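Local coordinates for protein gamma-glutamyl cyclotransferase (Homo sapiens, PDB 3CRY) that catalyses the release of 5-oxoproline from gamma-glutamyl dipeptides as a homodimer and can also induce cytochrome c release from mitochondria, at residues Asn25-Arg30 and Lys140-Met145; Cys42-Gln47 and Gly81-Met86; Asp48-Phe53 and Thr70-Pro75; Thr63-Ile68 and Asn166-Lys171; Val106-Lys111 and Ser124-Asn129. The protein carries 1 engineered substitution. All coordinates share one frame; numbering follows the deposited sequence. Where two conformers were deposited one is given.

From the N terminus, residues 25-30 open contact 1, which closes only at helix 137-149 and nests contacts 2, 3 and 5 within its loop. Contact 2 pairs strands 39-46 and 77-87 of the five-stranded sheet and encloses contact 3, the hairpin of strands 49-56 and 68-74. Contact 4 starts in the loop joining those hairpin strands and ends near the C terminus, so it crosses contacts 1, 2 and 3 while contact 5 nests inside it. Contact 5, the hairpin 106-114 and 119-126, follows contacts 2 and 3 in series. L46, I71, L126 and I108 pack where contacts 2, 3 and 5 meet, joining the two sheets.

Contact 1 (Asn25-Arg30 and Lys140-Met145); sequences NLLTER and KKIICM
I142 is the first residue of the helical segment 140-145 to meet L27, and the two side chains cross at about a right angle. Its CG2 and CD1 both lie against L27 CD2, with CD1 3.9 Å from that methyl. The branch is set by I142 CG2 standing anti to its backbone N, while CG1 lies anti to the carbonyl carbon (chi1 -65°). On the same residue, CG2 approaches R30 CB more loosely, at 4.4 Å. I143, one step on, offers its carbonyl O and its CG2 to the same methyl of L26: CD1 is 3.8 Å from the O and 4.0 Å from CG2. M145 completes the row with its backbone and CB, the latter 3.9 Å from L27 CD1. L27 thus spreads its two methyls between residues three apart on the helix, CD2 on I142 and CD1 on M145. An alanine at L27 would remove both methyls and would probably leave I142 CD1 and M145 CB without their contacts to this residue, opening a gap beside the helix. I179 of helix 174-181 touches both L27 and I142, while V82 of strand 77-87 touches L26. The arrangement is apolar packing of a 3-10 turn and the N-cap residue of helix 28-34 against helix 137-149, beside the inferred substrate-binding residues S24 and Y139.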
# COMPACT_ATOMS: atom_id res chain seq x y z
N ASN A 25 1.43 10.45 14.62
CA ASN A 25 1.23 9.37 15.62
C ASN A 25 2.52 8.89 16.32
O ASN A 25 2.47 8.00 17.17
CB ASN A 25 0.42 8.19 15.04
CG ASN A 25 -1.08 8.50 14.92
OD1 ASN A 25 -1.63 9.38 15.61
ND2 ASN A 25 -1.75 7.78 14.03
N LEU A 26 3.67 9.49 15.99
CA LEU A 26 4.87 9.33 16.81
C LEU A 26 4.69 9.90 18.23
O LEU A 26 5.37 9.45 19.16
CB LEU A 26 6.07 10.05 16.17
CG LEU A 26 6.64 9.44 14.90
CD1 LEU A 26 7.70 10.40 14.31
CD2 LEU A 26 7.23 8.03 15.16
N LEU A 27 3.80 10.89 18.39
CA LEU A 27 3.60 11.56 19.68
C LEU A 27 2.49 10.89 20.49
O LEU A 27 1.36 10.76 20.03
CB LEU A 27 3.28 13.05 19.48
CG LEU A 27 3.23 13.84 20.80
CD1 LEU A 27 4.62 13.93 21.46
CD2 LEU A 27 2.66 15.23 20.52
N THR A 28 2.82 10.49 21.71
CA THR A 28 1.87 9.72 22.55
C THR A 28 0.56 10.48 22.78
O THR A 28 -0.53 9.91 22.64
CB THR A 28 2.54 9.32 23.87
OG1 THR A 28 3.74 8.62 23.56
CG2 THR A 28 1.65 8.41 24.70
N GLU A 29 0.65 11.77 23.13
CA GLU A 29 -0.58 12.54 23.35
C GLU A 29 -1.44 12.71 22.09
O GLU A 29 -2.67 12.78 22.18
CB GLU A 29 -0.31 13.91 23.99
CG GLU A 29 -1.56 14.45 24.70
CD GLU A 29 -1.38 15.83 25.31
OE1 GLU A 29 -0.24 16.34 25.34
OE2 GLU A 29 -2.40 16.43 25.75
N ARG A 30 -0.80 12.72 20.92
CA ARG A 30 -1.53 12.83 19.67
C ARG A 30 -2.25 11.53 19.36
O ARG A 30 -3.45 11.56 19.09
CB ARG A 30 -0.64 13.24 18.49
CG ARG A 30 -1.36 13.19 17.13
CD ARG A 30 -2.57 14.12 17.04
NE ARG A 30 -3.32 13.83 15.81
CZ ARG A 30 -4.29 14.59 15.31
NH1 ARG A 30 -4.66 15.70 15.93
NH2 ARG A 30 -4.89 14.23 14.19
N LYS A 140 5.15 19.55 11.67
CA LYS A 140 6.57 19.23 11.91
C LYS A 140 6.89 19.17 13.41
O LYS A 140 7.58 18.25 13.87
CB LYS A 140 7.46 20.24 11.17
CG LYS A 140 8.92 20.00 11.44
CD LYS A 140 9.85 21.01 10.79
CE LYS A 140 11.28 20.75 11.29
NZ LYS A 140 12.27 21.73 10.72
N LYS A 141 6.42 20.17 14.16
CA LYS A 141 6.70 20.23 15.59
C LYS A 141 6.21 18.97 16.30
O LYS A 141 6.94 18.37 17.09
CB LYS A 141 6.09 21.49 16.20
CG LYS A 141 6.94 22.74 15.97
CD LYS A 141 6.28 23.99 16.55
CE LYS A 141 7.22 25.19 16.52
NZ LYS A 141 7.21 25.85 15.20
N ILE A 142 4.97 18.57 16.01
CA ILE A 142 4.40 17.35 16.62
C ILE A 142 5.24 16.11 16.30
O ILE A 142 5.56 15.31 17.18
CB ILE A 142 2.92 17.18 16.23
CG1 ILE A 142 2.07 18.32 16.80
CG2 ILE A 142 2.38 15.80 16.65
CD1 ILE A 142 1.89 18.32 18.30
N ILE A 143 5.64 15.98 15.03
CA ILE A 143 6.51 14.87 14.60
C ILE A 143 7.84 14.88 15.35
O ILE A 143 8.28 13.84 15.86
CB ILE A 143 6.70 14.90 13.06
CG1 ILE A 143 5.39 14.42 12.40
CG2 ILE A 143 7.88 14.01 12.59
CD1 ILE A 143 5.34 14.62 10.89
N CYS A 144 8.48 16.04 15.43
CA CYS A 144 9.76 16.14 16.14
C CYS A 144 9.62 15.84 17.65
O CYS A 144 10.47 15.13 18.26
CB CYS A 144 10.39 17.51 15.90
SG CYS A 144 11.00 17.67 14.22
N MET A 145 8.53 16.31 18.24
CA MET A 145 8.24 16.03 19.67
C MET A 145 8.08 14.54 19.92
O MET A 145 8.63 14.00 20.89
CB MET A 145 6.97 16.76 20.11
CG MET A 145 7.18 18.25 20.33
SD MET A 145 5.62 19.09 20.68
CE MET A 145 5.10 18.29 22.20

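Contact 2 (Cys42-Gln47 and Gly81-Met86); sequences CVARLQ and GVVWKM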
# COMPACT_ATOMS: atom_id res chain seq x y z
N CYS A 42 7.62 -0.63 20.75
CA CYS A 42 9.07 -0.44 20.53
C CYS A 42 9.33 0.58 19.42
O CYS A 42 8.40 0.96 18.70
CB CYS A 42 9.71 -1.77 20.14
SG CYS A 42 9.25 -2.42 18.54
N VAL A 43 10.59 1.02 19.33
CA VAL A 43 11.09 1.81 18.21
C VAL A 43 11.56 0.82 17.14
O VAL A 43 12.11 -0.23 17.47
CB VAL A 43 12.28 2.68 18.66
CG1 VAL A 43 12.90 3.42 17.48
CG2 VAL A 43 11.81 3.68 19.72
N ALA A 44 11.33 1.15 15.88
CA ALA A 44 11.73 0.24 14.79
C ALA A 44 12.07 0.96 13.50
O ALA A 44 11.62 2.10 13.27
CB ALA A 44 10.65 -0.83 14.57
N ARG A 45 12.84 0.27 12.64
CA ARG A 45 13.30 0.82 11.37
C ARG A 45 12.65 0.09 10.20
O ARG A 45 12.66 -1.15 10.13
CB ARG A 45 14.84 0.71 11.27
CG ARG A 45 15.40 1.05 9.88
CD ARG A 45 16.91 1.33 9.83
NE ARG A 45 17.74 0.32 10.48
CZ ARG A 45 19.05 0.47 10.70
NH1 ARG A 45 19.68 1.59 10.31
NH2 ARG A 45 19.75 -0.49 11.30
N LEU A 46 12.07 0.87 9.27
CA LEU A 46 11.58 0.32 8.02
C LEU A 46 12.65 0.53 6.94
O LEU A 46 12.97 1.66 6.55
CB LEU A 46 10.21 0.93 7.64
CG LEU A 46 9.60 0.48 6.31
CD1 LEU A 46 9.29 -1.01 6.28
CD2 LEU A 46 8.34 1.31 6.02
N GLN A 47 13.21 -0.59 6.48
CA GLN A 47 14.28 -0.56 5.48
C GLN A 47 13.70 -0.31 4.07
O GLN A 47 12.62 -0.82 3.72
CB GLN A 47 15.06 -1.89 5.55
CG GLN A 47 16.52 -1.83 5.12
CD GLN A 47 17.33 -0.78 5.87
OE1 GLN A 47 17.71 0.23 5.29
NE2 GLN A 47 17.56 -0.99 7.16
N GLY A 81 10.33 4.71 13.08
CA GLY A 81 9.04 5.02 13.64
C GLY A 81 8.82 4.32 14.96
O GLY A 81 9.73 3.69 15.51
N VAL A 82 7.59 4.44 15.45
CA VAL A 82 7.16 3.84 16.72
C VAL A 82 6.14 2.76 16.42
O VAL A 82 5.18 3.00 15.67
CB VAL A 82 6.50 4.89 17.68
CG1 VAL A 82 5.78 4.18 18.87
CG2 VAL A 82 7.56 5.89 18.18
N VAL A 83 6.36 1.59 17.01
CA VAL A 83 5.39 0.49 16.95
C VAL A 83 4.48 0.60 18.18
O VAL A 83 4.97 0.60 19.34
CB VAL A 83 6.07 -0.90 16.87
CG1 VAL A 83 5.02 -1.99 16.85
CG2 VAL A 83 6.96 -0.99 15.59
N TRP A 84 3.18 0.69 17.92
CA TRP A 84 2.14 0.72 18.95
C TRP A 84 1.38 -0.61 19.01
O TRP A 84 1.03 -1.17 17.97
CB TRP A 84 1.11 1.83 18.66
CG TRP A 84 1.70 3.22 18.67
CD1 TRP A 84 2.09 3.95 17.58
CD2 TRP A 84 1.96 4.04 19.82
NE1 TRP A 84 2.59 5.17 17.98
CE2 TRP A 84 2.52 5.26 19.35
CE3 TRP A 84 1.77 3.87 21.21
CZ2 TRP A 84 2.90 6.31 20.22
CZ3 TRP A 84 2.15 4.91 22.08
CH2 TRP A 84 2.72 6.12 21.57
N LYS A 85 1.12 -1.09 20.22
CA LYS A 85 0.25 -2.27 20.39
C LYS A 85 -1.17 -1.80 20.63
O LYS A 85 -1.43 -0.99 21.54
CB LYS A 85 0.73 -3.11 21.57
CG LYS A 85 -0.00 -4.44 21.73
CD LYS A 85 0.60 -5.17 22.93
CE LYS A 85 0.31 -6.65 22.90
NZ LYS A 85 0.67 -7.24 24.23
N MET A 86 -2.09 -2.31 19.82
CA MET A 86 -3.50 -1.90 19.89
C MET A 86 -4.43 -3.12 19.91
O MET A 86 -4.04 -4.20 19.43
CB MET A 86 -3.81 -0.99 18.71
CG MET A 86 -3.14 0.38 18.82
SD MET A 86 -3.36 1.42 17.36
CE MET A 86 -5.08 1.82 17.53
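C42 SG stands between its own backbone N and carbonyl carbon (chi1 68°), and V83 has CG1 anti to the backbone N (chi1 179°), which leaves CG2 beside that N. With these rotations C42 SG rests 3.9 Å from V83 CB, while V83 CG2 turns to A44 CB at 3.8 Å. C42, A44 and V83 therefore share one face of the sheet, the valine touching both residues of the neighbouring strand. V43 and V82 form the non-hydrogen-bonded pair and project from the other face. There V43 CG1 reaches the backbone instead of its opposite number, lying 3.7 Å from G81 O.

Four backbone hydrogen bonds join the antiparallel strands, two at C42-V83 and two at A44-G81. The shortest runs from V83 N to C42 O, 2.7 Å, with the donor nearly on the line of the carbonyl bond. Its companion, C42 N to V83 O, is longer at 3.2 Å. G81 O also accepts from A44 N at 3.0 Å and receives a CA-H...O contact from V43. Beyond the pair, strand 106-114 adjoins the first strand and strand 16-21 the second, and F20, an inferred substrate-binding residue, lies beside G81.

Chemically, the backbone polar groups of both hydrogen-bonded pairs satisfy one another within a largely buried contact, leaving small apolar groups and a thiol to fill the surface beside them. Cohesion across these strands thus rests on main-chain bonding and close aliphatic packing, without a salt bridge between the two segments.

Contact 3 (Asp48-Phe53 and Thr70-Pro75); sequences DFKLDF and TIFQSP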
# COMPACT_ATOMS: atom_id res chain seq x y z
N ASP A 48 14.41 0.47 3.25
CA ASP A 48 14.11 0.66 1.84
C ASP A 48 12.78 1.39 1.58
O ASP A 48 12.09 1.13 0.59
CB ASP A 48 14.20 -0.67 1.05
CG ASP A 48 15.56 -1.36 1.21
OD1 ASP A 48 16.60 -0.69 1.04
OD2 ASP A 48 15.59 -2.57 1.54
N PHE A 49 12.45 2.33 2.47
CA PHE A 49 11.38 3.30 2.25
C PHE A 49 11.91 4.69 2.56
O PHE A 49 12.90 4.82 3.32
CB PHE A 49 10.20 3.04 3.19
CG PHE A 49 9.27 1.92 2.76
CD1 PHE A 49 9.65 0.59 2.89
CD2 PHE A 49 7.98 2.22 2.28
CE1 PHE A 49 8.78 -0.44 2.52
CE2 PHE A 49 7.11 1.19 1.91
CZ PHE A 49 7.51 -0.13 2.04
N LYS A 50 11.27 5.71 1.99
CA LYS A 50 11.66 7.11 2.19
C LYS A 50 10.44 7.91 2.65
O LYS A 50 9.32 7.68 2.16
CB LYS A 50 12.20 7.70 0.88
CG LYS A 50 12.63 9.16 0.95
CD LYS A 50 13.16 9.64 -0.41
CE LYS A 50 13.68 11.08 -0.35
NZ LYS A 50 15.08 11.11 0.17
N LEU A 51 10.66 8.84 3.57
CA LEU A 51 9.60 9.71 4.10
C LEU A 51 9.33 10.88 3.14
O LEU A 51 10.27 11.48 2.60
CB LEU A 51 10.03 10.24 5.48
CG LEU A 51 9.05 11.12 6.27
CD1 LEU A 51 7.88 10.32 6.80
CD2 LEU A 51 9.78 11.81 7.41
N ASP A 52 8.07 11.23 2.94
CA ASP A 52 7.71 12.37 2.09
C ASP A 52 6.49 13.03 2.75
O ASP A 52 5.94 12.51 3.74
CB ASP A 52 7.38 11.91 0.66
CG ASP A 52 7.36 13.05 -0.36
OD1 ASP A 52 7.80 14.19 -0.07
OD2 ASP A 52 6.85 12.79 -1.47
N PHE A 53 6.12 14.21 2.25
CA PHE A 53 4.92 14.92 2.71
C PHE A 53 4.12 15.38 1.51
O PHE A 53 4.70 15.82 0.52
CB PHE A 53 5.27 16.13 3.62
CG PHE A 53 5.99 15.73 4.89
CD1 PHE A 53 7.36 15.45 4.87
CD2 PHE A 53 5.28 15.54 6.08
CE1 PHE A 53 8.03 15.03 6.02
CE2 PHE A 53 5.94 15.14 7.26
CZ PHE A 53 7.32 14.88 7.23
N THR A 70 3.81 10.64 4.38
CA THR A 70 3.64 9.37 3.64
C THR A 70 5.01 8.71 3.44
O THR A 70 6.05 9.30 3.75
CB THR A 70 2.89 9.58 2.30
OG1 THR A 70 2.59 8.30 1.69
CG2 THR A 70 3.76 10.42 1.31
N ILE A 71 5.01 7.47 2.98
CA ILE A 71 6.27 6.73 2.71
C ILE A 71 6.13 6.04 1.37
O ILE A 71 5.01 5.73 0.92
CB ILE A 71 6.62 5.71 3.82
CG1 ILE A 71 5.47 4.69 4.03
CG2 ILE A 71 6.99 6.44 5.15
CD1 ILE A 71 5.76 3.57 5.06
N PHE A 72 7.27 5.83 0.71
CA PHE A 72 7.25 5.09 -0.56
C PHE A 72 8.52 4.26 -0.70
O PHE A 72 9.54 4.55 -0.06
CB PHE A 72 6.99 6.02 -1.75
CG PHE A 72 8.07 7.05 -2.02
CD1 PHE A 72 9.26 6.69 -2.67
CD2 PHE A 72 7.88 8.39 -1.66
CE1 PHE A 72 10.25 7.66 -2.93
CE2 PHE A 72 8.86 9.36 -1.92
CZ PHE A 72 10.04 9.00 -2.55
N GLN A 73 8.46 3.20 -1.50
CA GLN A 73 9.62 2.30 -1.63
C GLN A 73 10.79 2.97 -2.35
O GLN A 73 10.64 3.58 -3.42
CB GLN A 73 9.18 0.99 -2.30
CG GLN A 73 8.32 0.16 -1.36
CD GLN A 73 7.53 -0.89 -2.07
OE1 GLN A 73 6.75 -0.59 -2.98
NE2 GLN A 73 7.72 -2.15 -1.65
N SER A 74 11.97 2.85 -1.73
CA SER A 74 13.18 3.52 -2.21
C SER A 74 14.41 2.74 -1.70
O SER A 74 14.79 2.87 -0.52
CB SER A 74 13.20 4.97 -1.69
OG SER A 74 14.25 5.74 -2.28
N PRO A 75 15.01 1.89 -2.55
CA PRO A 75 16.13 1.07 -2.09
C PRO A 75 17.25 1.89 -1.46
O PRO A 75 17.67 2.88 -2.06
CB PRO A 75 16.64 0.41 -3.38
CG PRO A 75 15.43 0.34 -4.26
CD PRO A 75 14.65 1.61 -3.96
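The beta hairpin of strands 49-56 and 68-74 brings F49 against Q73 and K50 against F72, its strands running antiparallel. Q73 CG lies over one face of the F49 ring, 3.8 Å from the centroid, in a CH-pi contact displaced toward the rim. The two side chains run side by side, pointing the same way. I71 CD1 approaches the same ring obliquely, 3.8 Å from F49 CD2.

A different set of side chains occupies the face bearing K50, D52, T70 and F72. F72 CG stands between its backbone N and carbonyl carbon (chi1 65°), a rotation that starts the ring toward the opposite strand. Its CZ meets K50 CD at 3.8 Å, the lysine chain lying alongside, whereas D52 CB comes to the ring edge, 3.9 Å from CE2. The D52 carboxylate plane is almost perpendicular to the ring, at 83°, and its OD2 is hydrogen-bonded to Y130 OH.

Paired backbone bonds join K50 with F72 and D52 with T70. At the far end S74 N donates to D48 O, 2.9 Å away and nearly straight at 176°, although the donor sits above the carbonyl plane. The Q73 amide is turned to the second subunit, NE2 bonding to Y105 O and OE1 to T128 OG1 there, and T128 OG1 of that subunit also bonds to the backbone Q73 N.

This is an antiparallel hairpin with a long connection, whose 68-74 strand also meets the dimer interface, with L51 and I71 packing against Y22, an inferred substrate-binding residue.

Contact 4 (Thr63-Ile68 and Asn166-Lys171); sequences TWHGGI and NDYTGK
H65 and Y168 form the tightly packed part of this contact, an offset stack with centroids 4.4 Å apart and planes 14° from parallel. The histidine is shifted so that its CB, not its ring, sits over the centre of the tyrosine ring, 3.5 Å from the centroid. H65 CG and CD2 then lie beyond the centre, each 3.5 Å from Y168 CZ. In turn, Y168 OH comes over one face of the imidazole, 3.4 Å from H65 CD2. Y168 reaches this position with CG anti to its backbone N (chi1 -173°). G170 N lies over the opposite face of the tyrosine ring, and K171 O is in plane at its edge.

Next to the stack, N166 ties the loops together through its amide: ND2 donates to H65 O at 3.1 Å, in the carbonyl plane on a lone pair. The other end of that amide makes an Asx turn, OD1 accepting from Y168 N at 2.8 Å. One asparagine thus holds the backbone that carries Y168 and grips the backbone of H65. ND2 also comes 3.5 Å from G66 CA, where a side chain on the glycine would clash.

The looser side lies toward exposed K171, which approaches the imidazole through its carbonyl, K171 O being 3.9 Å from H65 CD2, while its side chain leads away. On the inner side W64 packs on Y139 and I142 of helix 137-149.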
# COMPACT_ATOMS: atom_id res chain seq x y z
N THR A 63 -6.89 19.98 8.96
CA THR A 63 -6.42 19.83 10.33
C THR A 63 -5.02 20.45 10.47
O THR A 63 -4.76 21.17 11.43
CB THR A 63 -6.35 18.34 10.73
OG1 THR A 63 -7.69 17.82 10.76
CG2 THR A 63 -5.71 18.14 12.12
N TRP A 64 -4.16 20.18 9.50
CA TRP A 64 -2.75 20.52 9.61
C TRP A 64 -2.30 21.71 8.73
O TRP A 64 -1.26 22.31 8.99
CB TRP A 64 -1.90 19.28 9.30
CG TRP A 64 -2.10 18.18 10.33
CD1 TRP A 64 -2.73 16.97 10.14
CD2 TRP A 64 -1.66 18.20 11.69
NE1 TRP A 64 -2.69 16.23 11.31
CE2 TRP A 64 -2.04 16.96 12.27
CE3 TRP A 64 -0.97 19.13 12.48
CZ2 TRP A 64 -1.76 16.65 13.61
CZ3 TRP A 64 -0.68 18.82 13.81
CH2 TRP A 64 -1.07 17.59 14.36
N HIS A 65 -3.06 22.02 7.69
CA HIS A 65 -2.72 23.16 6.83
C HIS A 65 -1.33 23.05 6.13
O HIS A 65 -0.61 24.04 5.95
CB HIS A 65 -2.86 24.48 7.61
CG HIS A 65 -4.24 24.70 8.18
ND1 HIS A 65 -5.32 25.00 7.38
CD2 HIS A 65 -4.71 24.65 9.45
CE1 HIS A 65 -6.40 25.13 8.14
NE2 HIS A 65 -6.05 24.93 9.39
N GLY A 66 -0.99 21.83 5.73
CA GLY A 66 0.25 21.56 4.99
C GLY A 66 0.26 20.10 4.57
O GLY A 66 -0.70 19.37 4.85
N GLY A 67 1.33 19.69 3.91
CA GLY A 67 1.49 18.28 3.47
C GLY A 67 1.53 17.38 4.69
O GLY A 67 2.11 17.73 5.73
N ILE A 68 0.90 16.21 4.58
CA ILE A 68 0.98 15.24 5.70
C ILE A 68 1.85 14.04 5.29
O ILE A 68 2.22 13.89 4.10
CB ILE A 68 -0.41 14.84 6.25
CG1 ILE A 68 -1.28 14.21 5.16
CG2 ILE A 68 -1.12 16.09 6.90
CD1 ILE A 68 -2.67 13.74 5.69
N ASN A 166 6.29 24.59 5.41
CA ASN A 166 5.70 25.71 4.71
C ASN A 166 5.65 26.94 5.62
O ASN A 166 6.19 26.92 6.72
CB ASN A 166 4.33 25.35 4.11
CG ASN A 166 3.23 25.16 5.16
OD1 ASN A 166 3.28 25.66 6.29
ND2 ASN A 166 2.21 24.43 4.77
N ASP A 167 5.00 28.01 5.17
CA ASP A 167 4.94 29.24 5.97
C ASP A 167 3.58 29.47 6.65
O ASP A 167 3.16 30.62 6.90
CB ASP A 167 5.35 30.45 5.09
CG ASP A 167 4.34 30.73 4.00
OD1 ASP A 167 3.45 29.88 3.78
OD2 ASP A 167 4.42 31.81 3.35
N TYR A 168 2.87 28.38 6.99
CA TYR A 168 1.60 28.52 7.70
C TYR A 168 1.78 29.02 9.13
O TYR A 168 2.34 28.32 9.98
CB TYR A 168 0.79 27.20 7.73
CG TYR A 168 -0.58 27.39 8.32
CD1 TYR A 168 -1.61 27.99 7.56
CD2 TYR A 168 -0.87 27.01 9.63
CE1 TYR A 168 -2.88 28.20 8.10
CE2 TYR A 168 -2.13 27.21 10.18
CZ TYR A 168 -3.13 27.80 9.42
OH TYR A 168 -4.38 28.00 9.98
N THR A 169 1.27 30.22 9.42
CA THR A 169 1.36 30.77 10.77
C THR A 169 -0.04 31.15 11.28
O THR A 169 -0.18 31.95 12.23
CB THR A 169 2.30 32.00 10.81
OG1 THR A 169 1.81 32.99 9.89
CG2 THR A 169 3.71 31.62 10.40
N GLY A 170 -1.06 30.59 10.63
CA GLY A 170 -2.44 30.82 11.02
C GLY A 170 -2.82 30.03 12.26
O GLY A 170 -1.99 29.38 12.89
N LYS A 171 -4.11 30.11 12.59
CA LYS A 171 -4.76 29.31 13.63
C LYS A 171 -4.66 27.80 13.39
O LYS A 171 -4.83 27.34 12.27
CB LYS A 171 -6.25 29.68 13.63
CG LYS A 171 -6.65 30.81 14.56
CD LYS A 171 -7.59 30.27 15.62
CE LYS A 171 -7.06 30.54 17.01
NZ LYS A 171 -7.70 29.66 18.02

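Contact 5 (Val106-Lys111 and Ser124-Asn129); sequences VVIEVK and SYLMTN
I108 and L126 carry the apolar packing, their side chains crossing at about a right angle with I108 CD1 3.7 Å from L126 CD2. I108 CG1, between its backbone N and carbonyl carbon (chi1 63°), is directed onto S124, 3.7 Å from its CB. V106 CG1 touches T128 CG2 at 3.6 Å and L126 CD1 a little farther off. From the other face, V107 CG2 meets Y125 CE1 at 3.6 Å, side by side. An alanine at I108 would remove CG1, CG2 and CD1 and would probably leave L126 CD2 and S124 CB without these contacts, opening a gap on their face.

Between the two segments the hydrogen bonding is all main chain: V106 pairs with L126 and I108 with S124, two bonds each, the shortest from V106 N to L126 O at 2.8 Å.

Polar ends find partners elsewhere, S124 OG on F20 O and Y125 OH on D95 of helix 91-97; the Y125 side chain also touches Q98, engineered at the position of the catalytic proton acceptor. The hairpin packs by I108 and L126 on I71 of strand 68-74, and V107 to E109 pair antiparallel with a strand of the second subunit, continuing the sheet across the dimer.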
# COMPACT_ATOMS: atom_id res chain seq x y z
N VAL A 106 -3.92 4.10 1.96
CA VAL A 106 -4.25 2.68 1.86
C VAL A 106 -3.61 1.95 3.05
O VAL A 106 -2.55 2.40 3.56
CB VAL A 106 -3.80 2.09 0.50
CG1 VAL A 106 -2.27 1.98 0.44
CG2 VAL A 106 -4.47 0.73 0.26
N VAL A 107 -4.26 0.88 3.51
CA VAL A 107 -3.67 0.00 4.53
C VAL A 107 -2.55 -0.84 3.93
O VAL A 107 -2.75 -1.45 2.88
CB VAL A 107 -4.73 -0.97 5.16
CG1 VAL A 107 -4.06 -1.94 6.11
CG2 VAL A 107 -5.85 -0.21 5.82
N ILE A 108 -1.40 -0.85 4.58
CA ILE A 108 -0.28 -1.73 4.18
C ILE A 108 0.14 -2.68 5.31
O ILE A 108 -0.22 -2.48 6.48
CB ILE A 108 0.97 -0.92 3.73
CG1 ILE A 108 1.54 -0.06 4.88
CG2 ILE A 108 0.65 -0.09 2.47
CD1 ILE A 108 2.80 0.73 4.46
N GLU A 109 0.92 -3.70 4.96
CA GLU A 109 1.61 -4.52 5.96
C GLU A 109 3.08 -4.30 5.70
O GLU A 109 3.52 -4.29 4.54
CB GLU A 109 1.28 -6.02 5.78
CG GLU A 109 1.91 -6.94 6.83
CD GLU A 109 1.63 -8.40 6.54
OE1 GLU A 109 0.47 -8.82 6.72
OE2 GLU A 109 2.55 -9.09 6.08
N VAL A 110 3.84 -4.05 6.76
CA VAL A 110 5.30 -3.90 6.62
C VAL A 110 6.04 -4.74 7.64
O VAL A 110 5.49 -5.08 8.68
CB VAL A 110 5.76 -2.42 6.74
CG1 VAL A 110 5.31 -1.61 5.53
CG2 VAL A 110 5.28 -1.81 8.05
N LYS A 111 7.29 -5.07 7.33
CA LYS A 111 8.14 -5.76 8.28
C LYS A 111 9.25 -4.78 8.68
O LYS A 111 9.93 -4.22 7.83
CB LYS A 111 8.68 -7.04 7.64
CG LYS A 111 7.61 -8.12 7.57
CD LYS A 111 7.98 -9.27 6.65
CE LYS A 111 6.91 -10.35 6.71
NZ LYS A 111 7.30 -11.58 5.93
N SER A 124 0.39 -0.54 8.75
CA SER A 124 0.68 0.88 8.56
C SER A 124 -0.19 1.42 7.43
O SER A 124 -1.17 0.75 7.03
CB SER A 124 2.19 1.12 8.29
OG SER A 124 2.55 2.47 8.58
N TYR A 125 0.16 2.61 6.93
CA TYR A 125 -0.63 3.36 5.94
C TYR A 125 0.32 4.15 5.07
O TYR A 125 1.34 4.63 5.56
CB TYR A 125 -1.58 4.36 6.62
CG TYR A 125 -2.58 3.67 7.52
CD1 TYR A 125 -3.81 3.24 7.02
CD2 TYR A 125 -2.27 3.41 8.86
CE1 TYR A 125 -4.73 2.59 7.84
CE2 TYR A 125 -3.19 2.75 9.69
CZ TYR A 125 -4.41 2.35 9.16
OH TYR A 125 -5.29 1.70 9.98
N LEU A 126 -0.03 4.27 3.79
CA LEU A 126 0.65 5.25 2.93
C LEU A 126 -0.27 5.80 1.84
O LEU A 126 -1.33 5.21 1.56
CB LEU A 126 1.96 4.66 2.37
CG LEU A 126 1.83 3.38 1.50
CD1 LEU A 126 1.20 3.63 0.14
CD2 LEU A 126 3.23 2.74 1.35
N MET A 127 0.11 6.94 1.25
CA MET A 127 -0.71 7.56 0.19
C MET A 127 -0.39 6.90 -1.16
O MET A 127 0.78 6.59 -1.42
CB MET A 127 -0.38 9.04 0.08
CG MET A 127 -0.69 9.83 1.31
SD MET A 127 -0.14 11.56 1.06
CE MET A 127 -0.47 12.17 2.70
N THR A 128 -1.40 6.72 -2.00
CA THR A 128 -1.17 6.17 -3.34
C THR A 128 -1.37 7.18 -4.47
O THR A 128 -1.00 6.89 -5.63
CB THR A 128 -2.09 4.95 -3.64
OG1 THR A 128 -3.46 5.38 -3.67
CG2 THR A 128 -1.94 3.86 -2.58
N ASN A 129 -1.95 8.34 -4.14
CA ASN A 129 -2.24 9.35 -5.14
C ASN A 129 -2.13 10.69 -4.43
O ASN A 129 -3.04 11.09 -3.71
CB ASN A 129 -3.67 9.12 -5.70
CG ASN A 129 -4.00 10.07 -6.85
OD1 ASN A 129 -3.23 10.99 -7.15
ND2 ASN A 129 -5.14 9.85 -7.49